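Local structure of uncharacterized RNA methyltransferase pyrab10780 (Pyrococcus abyssi, 2JJQ) at residues E178-W183 with G190-M195. The protein methylates carbon 5 of uridine 54 in tRNA, using S-adenosyl-L-methionine as the methyl donor and releasing S-adenosyl-L-homocysteine. Residues are numbered along the deposited sequence; the frame is centred on the assembly and turned at random.
Sequences EKISVW and GFLRYM
Trp183 and Arg193 meet flat against each other, a worked case of cation-pi stacking, with Arg193 CZ over the five-membered ring. The Arg193 chain bends at chi2 (-60°), which brings CD over one face of the indole, 3.5 Å from Trp183 CG; beyond it the guanidinium lies almost parallel to the ring, planes 14° apart. Gly190 O helps to fix its rotation, accepting from both Arg193 NE (2.7 Å) and Arg193 NH2 (3.0 Å) near the guanidinium plane. The far end of the indole is packed too: its edge is turned toward the face of Tyr194, in an offset edge-to-face pair with Trp183 CZ3 3.7 Å from Tyr194 CZ, while the Tyr194 hydroxyl bonds to Asp239. Arg193 and Tyr194 form a classic beta bulge opposite Val211, at the start of strand 192-199; the loop leaving helix 162-178 joins this strand through a single bridge, Val182 with Leu192. Leu192 N donates to Ser181 O (2.9 Å) in a nearly straight bond. Next to this bond, Ile180 CG2 touches Leu192 CD2 at 4.0 Å, in a buried apolar patch extended by Phe174 of the helix. Ser181 lies on the looser, solvent side, where its OG accepts from Phe191 N (2.8 Å) and a glycerol, probably from the crystallisation liquor, is hydrogen-bonded to its backbone N.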
loop_
_atom_site.group_PDB
_atom_site.type_symbol
_atom_site.label_atom_id
_atom_site.label_comp_id
_atom_site.label_asym_id
_atom_site.label_seq_id
_atom_site.Cartn_x
_atom_site.Cartn_y
_atom_site.Cartn_z
ATOM N N GLU A 178 0.541 -3.445 33.134
ATOM C CA GLU A 178 0.616 -4.891 33.114
ATOM C C GLU A 178 2.071 -5.356 33.050
ATOM O O GLU A 178 2.319 -6.556 32.956
ATOM C CB GLU A 178 -0.178 -5.481 31.923
ATOM C CG GLU A 178 -1.687 -5.219 32.001
ATOM C CD GLU A 178 -2.370 -5.922 33.205
ATOM O OE1 GLU A 178 -1.846 -6.947 33.710
ATOM O OE2 GLU A 178 -3.441 -5.423 33.634
ATOM N N LYS A 179 3.007 -4.397 33.088
ATOM C CA LYS A 179 4.466 -4.671 33.090
ATOM C C LYS A 179 4.811 -5.630 31.956
ATOM O O LYS A 179 5.337 -6.743 32.146
ATOM C CB LYS A 179 4.914 -5.186 34.470
ATOM C CG LYS A 179 4.645 -4.158 35.591
ATOM C CD LYS A 179 5.368 -2.788 35.304
ATOM C CE LYS A 179 5.084 -1.734 36.398
ATOM N NZ LYS A 179 5.181 -0.318 35.911
ATOM N N ILE A 180 4.457 -5.209 30.745
ATOM C CA ILE A 180 4.671 -6.081 29.601
ATOM C C ILE A 180 6.096 -5.950 29.046
ATOM O O ILE A 180 6.564 -4.844 28.773
ATOM C CB ILE A 180 3.669 -5.735 28.477
ATOM C CG1 ILE A 180 2.237 -5.747 29.036
ATOM C CG2 ILE A 180 3.869 -6.682 27.301
ATOM C CD1 ILE A 180 1.154 -5.515 27.948
ATOM N N SER A 181 6.734 -7.086 28.820
ATOM C CA SER A 181 8.084 -7.157 28.258
ATOM C C SER A 181 8.048 -6.710 26.790
ATOM O O SER A 181 7.193 -7.138 26.036
ATOM C CB SER A 181 8.617 -8.606 28.414
ATOM O OG SER A 181 9.269 -9.119 27.273
ATOM N N VAL A 182 8.919 -5.789 26.408
ATOM C CA VAL A 182 8.908 -5.288 25.023
ATOM C C VAL A 182 10.220 -5.598 24.269
ATOM O O VAL A 182 11.156 -6.183 24.813
ATOM C CB VAL A 182 8.548 -3.783 24.918
ATOM C CG1 VAL A 182 7.153 -3.493 25.481
ATOM C CG2 VAL A 182 9.645 -2.897 25.582
ATOM N N TRP A 183 10.256 -5.261 22.990
ATOM C CA TRP A 183 11.354 -5.726 22.107
ATOM C C TRP A 183 12.612 -4.980 22.455
ATOM O O TRP A 183 12.643 -3.733 22.434
ATOM C CB TRP A 183 10.991 -5.397 20.670
ATOM C CG TRP A 183 11.844 -5.958 19.573
ATOM C CD1 TRP A 183 12.925 -6.781 19.675
ATOM C CD2 TRP A 183 11.578 -5.808 18.183
ATOM N NE1 TRP A 183 13.414 -7.089 18.407
ATOM C CE2 TRP A 183 12.572 -6.526 17.478
ATOM C CE3 TRP A 183 10.599 -5.120 17.461
ATOM C CZ2 TRP A 183 12.610 -6.564 16.088
ATOM C CZ3 TRP A 183 10.642 -5.163 16.081
ATOM C CH2 TRP A 183 11.634 -5.887 15.412
ATOM N N GLY A 190 12.410 -10.172 24.110
ATOM C CA GLY A 190 11.249 -9.407 24.555
ATOM C C GLY A 190 9.973 -9.920 23.909
ATOM O O GLY A 190 10.013 -10.481 22.793
ATOM N N PHE A 191 8.847 -9.741 24.615
ATOM C CA PHE A 191 7.609 -10.429 24.251
ATOM C C PHE A 191 6.864 -9.627 23.190
ATOM O O PHE A 191 6.600 -10.140 22.109
ATOM C CB PHE A 191 6.736 -10.628 25.502
ATOM C CG PHE A 191 5.334 -11.122 25.217
ATOM C CD1 PHE A 191 5.129 -12.391 24.691
ATOM C CD2 PHE A 191 4.231 -10.317 25.532
ATOM C CE1 PHE A 191 3.840 -12.849 24.448
ATOM C CE2 PHE A 191 2.933 -10.758 25.293
ATOM C CZ PHE A 191 2.733 -12.003 24.755
ATOM N N LEU A 192 6.542 -8.378 23.488
ATOM C CA LEU A 192 5.730 -7.593 22.567
ATOM C C LEU A 192 6.600 -6.982 21.432
ATOM O O LEU A 192 7.590 -6.314 21.708
ATOM C CB LEU A 192 4.975 -6.508 23.377
ATOM C CG LEU A 192 3.984 -5.580 22.703
ATOM C CD1 LEU A 192 2.974 -6.415 21.879
ATOM C CD2 LEU A 192 3.273 -4.745 23.800
ATOM N N ARG A 193 6.230 -7.200 20.168
ATOM C CA ARG A 193 7.058 -6.719 19.035
ATOM C C ARG A 193 6.388 -5.571 18.240
ATOM O O ARG A 193 7.029 -4.547 17.992
ATOM C CB ARG A 193 7.428 -7.877 18.104
ATOM C CG ARG A 193 8.144 -9.042 18.806
ATOM C CD ARG A 193 9.467 -8.518 19.440
ATOM N NE ARG A 193 10.227 -9.484 20.243
ATOM C CZ ARG A 193 11.236 -10.207 19.763
ATOM N NH1 ARG A 193 11.542 -10.102 18.485
ATOM N NH2 ARG A 193 11.903 -11.052 20.547
ATOM N N TYR A 194 5.125 -5.743 17.823
ATOM C CA TYR A 194 4.429 -4.734 17.020
ATOM C C TYR A 194 3.010 -4.539 17.511
ATOM O O TYR A 194 2.369 -5.510 17.973
ATOM C CB TYR A 194 4.328 -5.161 15.516
ATOM C CG TYR A 194 5.652 -5.157 14.779
ATOM C CD1 TYR A 194 6.133 -4.001 14.190
ATOM C CD2 TYR A 194 6.400 -6.318 14.677
ATOM C CE1 TYR A 194 7.349 -3.991 13.543
ATOM C CE2 TYR A 194 7.653 -6.329 14.003
ATOM C CZ TYR A 194 8.106 -5.146 13.442
ATOM O OH TYR A 194 9.324 -5.112 12.791
ATOM N N MET A 195 2.505 -3.314 17.351
ATOM C CA MET A 195 1.085 -3.044 17.453
ATOM C C MET A 195 0.696 -2.631 16.034
ATOM O O MET A 195 1.185 -1.621 15.550
ATOM C CB MET A 195 0.805 -1.858 18.375
ATOM C CG MET A 195 -0.680 -1.378 18.273
ATOM S SD MET A 195 -1.249 -0.267 19.580
ATOM C CE MET A 195 -0.346 1.245 19.187
#